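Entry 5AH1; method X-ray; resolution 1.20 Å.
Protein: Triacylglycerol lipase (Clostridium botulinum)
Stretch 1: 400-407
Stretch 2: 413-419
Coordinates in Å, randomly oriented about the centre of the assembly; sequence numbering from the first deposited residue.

Stretch 1 (400-407) NDVIEQYN
Stretch 2 413-419: GQWNAMP

Two neighbouring parallel strands of the Clostridium botulinum lipase pair through Ile403, Glu404 and Gln405 on one and Trp415, Asn416 and Ala417 on the other, with an angle of 30° between their N-to-C directions and an approach of 4.8 Å between axes. The contact buries 578 Å², both sides summed, and Trp415, Tyr406 and Ala417 cover the most of it. Ile403 pairs with Trp415 and Gln405 with Ala417, each at a CA–CA distance of 4.6 Å, while Glu404 and Asn416 pair at a CA–CA distance of 5.7 Å. Backbones are extended: phi/psi is -126/127, -133/145 and -67/138 for Ile403, Glu404 and Gln405, and -85/124, -98/98 and -82/110 for Trp415, Asn416 and Ala417.

Four nearly straight hydrogen bonds alternate along the ladder. Trp415 N donates to Val402 O (2.9 Å), Glu404 N to Trp415 O (3.1 Å), Ala417 N to Glu404 O (3.0 Å) and Tyr406 N to Ala417 O (2.9 Å). Glu404 and Trp415 each use their own N and O in this ladder, as does Ala417, the usual offset pattern of parallel strands.

Trp415, buried, has chi1 -66° (m) and chi2 87°, which carries its indole back beside the start of the first stretch. There Trp415 NE1 donates to Asp401 OD2 at 2.9 Å, with an N-H...O angle of 169°, the carboxylate oxygen lying at the ring edge, near its plane. The CA-to-CB bond of Asp401 points toward the second stretch, with chi1 -72° (m) and chi2 5°; its OD1 is bonded elsewhere in the structure. An indole suits this place because it combines a large apolar surface with one directed N-H. Ile403 (chi1 m, chi2 t) shares its sheet face, and Ile403 CG1 packs 3.9 Å from Trp415 CB.

Ala417 continues that face. Ala417 CB lies 4.1 Å from Ile403 CG2 and 3.4 Å from Gln405 NE2, so the small methyl is closely covered. Gln405, m at chi1 and chi2 with chi3 -58°, folds its amide end nearer the second stretch; water 2 O donates to both Gln405 OE1 (2.9 Å) and Met418 O (2.7 Å).

Tyr406 follows its strand at phi/psi -55/133, its CA-to-CB bond pointing toward the second stretch, with chi1 -179° (t) and chi2 75°. Met418, whose CA-to-CB bond points away, curls back through m, m, m (-55°, -61°, -70°). Met418 CE sits over one ring face, 3.9 Å from the centroid of the Tyr406 ring and 12° off the normal, a CH-pi contact, while Met418 SD comes 3.6 Å from Tyr406 CD1. The flexible thioether can make this turn and lay its terminal methyl over the aromatic ring, with the sulfur oblique to it.

On the face bearing Glu404 and Asn416, Glu404 (m, t, chi3 16°) reaches back to accept from Gln414: Gln414 NE2 to Glu404 OE2, 3.1 Å. Gln414 is p, t with chi3 61°, and Val402 CG1 lies 3.8 Å from Gln414 NE2. Finally, water 1 O accepts from Val402 N (3.0 Å) and donates to Gly413 O (2.8 Å); the positive phi of Gly413, 77°, favours glycine.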

ATOM      1  N   ASN A 400      -2.538   1.466 -20.112  1.00  6.98           N
ATOM      2  CA  ASN A 400      -3.306   0.681 -21.075  1.00  7.70           C
ATOM      3  C   ASN A 400      -4.081  -0.463 -20.414  1.00  9.06           C
ATOM      4  O   ASN A 400      -4.735  -1.241 -21.092  1.00 10.22           O
ATOM      5  CB  ASN A 400      -2.394   0.084 -22.139  1.00  8.13           C
ATOM      6  CG  ASN A 400      -1.647   1.126 -22.927  1.00  8.71           C
ATOM      7  OD1 ASN A 400      -2.238   2.087 -23.404  1.00  8.63           O
ATOM      8  ND2 ASN A 400      -0.349   0.919 -23.099  1.00  8.56           N
ATOM      9  N   ASP A 401      -4.039  -0.571 -19.096  1.00  7.99           N
ATOM     10  CA  ASP A 401      -4.739  -1.666 -18.417  1.00  7.94           C
ATOM     11  C   ASP A 401      -6.240  -1.550 -18.614  1.00  8.31           C
ATOM     12  O   ASP A 401      -6.799  -0.444 -18.680  1.00  8.73           O
ATOM     13  CB  ASP A 401      -4.463  -1.640 -16.916  1.00  7.79           C
ATOM     14  CG  ASP A 401      -3.051  -2.067 -16.537  1.00  7.67           C
ATOM     15  OD1 ASP A 401      -2.194  -2.315 -17.415  1.00  9.10           O
ATOM     16  OD2 ASP A 401      -2.821  -2.189 -15.313  1.00  8.29           O
ATOM     17  N   VAL A 402      -6.903  -2.700 -18.712  1.00  8.76           N
ATOM     18  CA  VAL A 402      -8.354  -2.752 -18.773  1.00  8.88           C
ATOM     19  C   VAL A 402      -8.890  -2.841 -17.355  1.00  8.45           C
ATOM     20  O   VAL A 402      -8.384  -3.628 -16.542  1.00  8.81           O
ATOM     21  CB  VAL A 402      -8.812  -3.950 -19.621  1.00 10.16           C
ATOM     22  CG1 VAL A 402     -10.334  -4.154 -19.538  1.00 11.71           C
ATOM     23  CG2 VAL A 402      -8.390  -3.739 -21.062  1.00 12.06           C
ATOM     24  N   ILE A 403      -9.926  -2.055 -17.087  1.00  8.68           N
ATOM     25  CA  ILE A 403     -10.659  -2.088 -15.825  1.00  9.50           C
ATOM     26  C   ILE A 403     -12.132  -2.287 -16.115  1.00 10.74           C
ATOM     27  O   ILE A 403     -12.718  -1.546 -16.900  1.00 12.08           O
ATOM     28  CB  ILE A 403     -10.485  -0.757 -15.033  1.00  9.49           C
ATOM     29  CG1 ILE A 403      -9.003  -0.433 -14.820  1.00  8.49           C
ATOM     30  CG2 ILE A 403     -11.239  -0.802 -13.701  1.00 10.92           C
ATOM     31  CD1 ILE A 403      -8.765   0.961 -14.267  1.00  9.29           C
ATOM     32  N   GLU A 404     -12.733  -3.288 -15.483  1.00 11.52           N
ATOM     33  CA  GLU A 404     -14.178  -3.470 -15.553  1.00 13.70           C
ATOM     34  C   GLU A 404     -14.705  -3.704 -14.158  1.00 13.01           C
ATOM     35  O   GLU A 404     -14.054  -4.353 -13.339  1.00 13.25           O
ATOM     36  CB  GLU A 404     -14.542  -4.686 -16.393  1.00 17.94           C
ATOM     37  CG  GLU A 404     -14.087  -4.672 -17.833  1.00 22.96           C
ATOM     38  CD  GLU A 404     -14.489  -5.967 -18.556  1.00 27.80           C
ATOM     39  OE1 GLU A 404     -15.366  -6.705 -18.032  1.00 30.45           O
ATOM     40  OE2 GLU A 404     -13.930  -6.262 -19.634  1.00 29.50           O
ATOM     41  N   GLN A 405     -15.897  -3.194 -13.888  1.00 13.72           N
ATOM     42  CA  GLN A 405     -16.545  -3.483 -12.623  1.00 15.01           C
ATOM     43  C   GLN A 405     -16.899  -4.965 -12.571  1.00 14.74           C
ATOM     44  O   GLN A 405     -17.340  -5.547 -13.562  1.00 15.84           O
ATOM     45  CB  GLN A 405     -17.774  -2.596 -12.405  1.00 18.91           C
ATOM     46  CG  GLN A 405     -17.477  -1.081 -12.406  1.00 22.38           C
ATOM     47  CD  GLN A 405     -16.445  -0.640 -11.360  1.00 25.17           C
ATOM     48  OE1 GLN A 405     -16.620  -0.853 -10.156  1.00 25.55           O
ATOM     49  NE2 GLN A 405     -15.371   0.004 -11.826  1.00 26.92           N
ATOM     50  N   TYR A 406     -16.668  -5.577 -11.420  1.00 14.31           N
ATOM     51  CA  TYR A 406     -16.941  -6.986 -11.231  1.00 15.41           C
ATOM     52  C   TYR A 406     -18.389  -7.284 -11.578  1.00 17.92           C
ATOM     53  O   TYR A 406     -19.295  -6.561 -11.166  1.00 18.26           O
ATOM     54  CB  TYR A 406     -16.650  -7.359  -9.783  1.00 15.92           C
ATOM     55  CG  TYR A 406     -16.884  -8.808  -9.474  1.00 16.20           C
ATOM     56  CD1 TYR A 406     -15.987  -9.782  -9.894  1.00 17.03           C
ATOM     57  CD2 TYR A 406     -17.990  -9.203  -8.754  1.00 16.71           C
ATOM     58  CE1 TYR A 406     -16.202 -11.111  -9.620  1.00 17.83           C
ATOM     59  CE2 TYR A 406     -18.214 -10.530  -8.469  1.00 17.10           C
ATOM     60  CZ  TYR A 406     -17.309 -11.482  -8.897  1.00 18.29           C
ATOM     61  OH  TYR A 406     -17.526 -12.811  -8.616  1.00 20.11           O
ATOM     62  N   ASN A 407     -18.591  -8.345 -12.352  1.00 19.43           N
ATOM     63  CA  ASN A 407     -19.895  -8.657 -12.931  1.00 21.75           C
ATOM     64  C   ASN A 407     -20.288 -10.102 -12.697  1.00 21.98           C
ATOM     65  O   ASN A 407     -21.062 -10.658 -13.468  1.00 22.06           O
ATOM     66  CB  ASN A 407     -19.868  -8.385 -14.436  1.00 24.88           C
ATOM     67  CG  ASN A 407     -18.976  -9.366 -15.203  1.00 27.64           C
ATOM     68  OD1 ASN A 407     -18.142 -10.074 -14.620  1.00 28.21           O
ATOM     69  ND2 ASN A 407     -19.143  -9.402 -16.519  1.00 29.67           N
ATOM     70  N   GLY A 413      -5.802 -11.060 -16.344  1.00  9.59           N
ATOM     71  CA  GLY A 413      -5.089 -10.097 -17.169  1.00  9.29           C
ATOM     72  C   GLY A 413      -5.646  -8.690 -17.188  1.00  9.38           C
ATOM     73  O   GLY A 413      -5.210  -7.862 -17.986  1.00  9.69           O
ATOM     74  N   GLN A 414      -6.592  -8.401 -16.300  1.00  9.28           N
ATOM     75  CA  GLN A 414      -7.209  -7.091 -16.237  1.00  9.95           C
ATOM     76  C   GLN A 414      -7.729  -6.866 -14.817  1.00  9.36           C
ATOM     77  O   GLN A 414      -7.737  -7.788 -14.000  1.00 10.29           O
ATOM     78  CB  GLN A 414      -8.321  -6.980 -17.276  1.00 10.54           C
ATOM     79  CG  GLN A 414      -9.468  -7.945 -17.101  1.00 11.56           C
ATOM     80  CD  GLN A 414     -10.439  -7.787 -18.241  1.00 12.75           C
ATOM     81  OE1 GLN A 414     -10.090  -7.988 -19.397  1.00 15.20           O
ATOM     82  NE2 GLN A 414     -11.644  -7.368 -17.932  1.00 13.26           N
ATOM     83  N   TRP A 415      -8.165  -5.651 -14.530  1.00  8.60           N
ATOM     84  CA  TRP A 415      -8.665  -5.288 -13.208  1.00  7.99           C
ATOM     85  C   TRP A 415     -10.139  -5.632 -13.036  1.00  8.50           C
ATOM     86  O   TRP A 415     -10.987  -5.167 -13.790  1.00  9.34           O
ATOM     87  CB  TRP A 415      -8.453  -3.786 -12.968  1.00  7.78           C
ATOM     88  CG  TRP A 415      -7.009  -3.463 -12.893  1.00  8.24           C
ATOM     89  CD1 TRP A 415      -6.177  -3.160 -13.931  1.00  8.25           C
ATOM     90  CD2 TRP A 415      -6.197  -3.520 -11.726  1.00  7.56           C
ATOM     91  NE1 TRP A 415      -4.892  -3.006 -13.480  1.00  7.23           N
ATOM     92  CE2 TRP A 415      -4.880  -3.195 -12.120  1.00  7.25           C
ATOM     93  CE3 TRP A 415      -6.459  -3.752 -10.373  1.00  8.11           C
ATOM     94  CZ2 TRP A 415      -3.829  -3.162 -11.212  1.00  7.56           C
ATOM     95  CZ3 TRP A 415      -5.425  -3.723  -9.474  1.00  8.27           C
ATOM     96  CH2 TRP A 415      -4.121  -3.412  -9.888  1.00  8.36           C
ATOM     97  N   ASN A 416     -10.403  -6.415 -12.004  1.00  8.02           N
ATOM     98  CA  ASN A 416     -11.745  -6.772 -11.560  1.00  8.99           C
ATOM     99  C   ASN A 416     -11.999  -5.794 -10.410  1.00  8.52           C
ATOM    100  O   ASN A 416     -11.508  -5.985  -9.295  1.00  8.94           O
ATOM    101  CB  ASN A 416     -11.808  -8.219 -11.081  1.00  9.84           C
ATOM    102  CG  ASN A 416     -11.515  -9.216 -12.180  1.00 10.51           C
ATOM    103  OD1 ASN A 416     -12.431  -9.812 -12.745  1.00 11.58           O
ATOM    104  ND2 ASN A 416     -10.250  -9.452 -12.461  1.00 12.18           N
ATOM    105  N   ALA A 417     -12.715  -4.711 -10.713  1.00  8.44           N
ATOM    106  CA  ALA A 417     -12.986  -3.649  -9.746  1.00  9.42           C
ATOM    107  C   ALA A 417     -14.174  -4.062  -8.878  1.00  8.72           C
ATOM    108  O   ALA A 417     -15.308  -4.155  -9.346  1.00  9.49           O
ATOM    109  CB  ALA A 417     -13.233  -2.315 -10.454  1.00 10.22           C
ATOM    110  N   MET A 418     -13.883  -4.357  -7.615  1.00  8.90           N
ATOM    111  CA  MET A 418     -14.839  -5.032  -6.746  1.00 10.00           C
ATOM    112  C   MET A 418     -15.802  -4.028  -6.093  1.00 10.26           C
ATOM    113  O   MET A 418     -15.575  -2.817  -6.134  1.00 10.50           O
ATOM    114  CB  MET A 418     -14.071  -5.883  -5.718  1.00  9.77           C
ATOM    115  CG  MET A 418     -13.111  -6.865  -6.377  1.00 10.77           C
ATOM    116  SD  MET A 418     -13.942  -8.068  -7.456  1.00 11.18           S
ATOM    117  CE  MET A 418     -14.799  -9.085  -6.255  1.00 12.87           C
ATOM    118  N   PRO A 419     -16.897  -4.528  -5.499  1.00 10.12           N
ATOM    119  CA  PRO A 419     -17.912  -3.625  -4.951  1.00 10.82           C
ATOM    120  C   PRO A 419     -17.339  -2.654  -3.912  1.00 10.28           C
ATOM    121  O   PRO A 419     -16.617  -3.072  -3.013  1.00 10.44           O
ATOM    122  CB  PRO A 419     -18.951  -4.595  -4.352  1.00 12.47           C
ATOM    123  CG  PRO A 419     -18.842  -5.798  -5.201  1.00 13.02           C
ATOM    124  CD  PRO A 419     -17.364  -5.927  -5.479  1.00 11.05           C
TER
HETATM  125  O   HOH W   1      -5.247  -5.181 -18.854  1.00 10.73           O
HETATM  126  O   HOH W   2     -14.981  -0.750  -7.730  1.00 13.22           O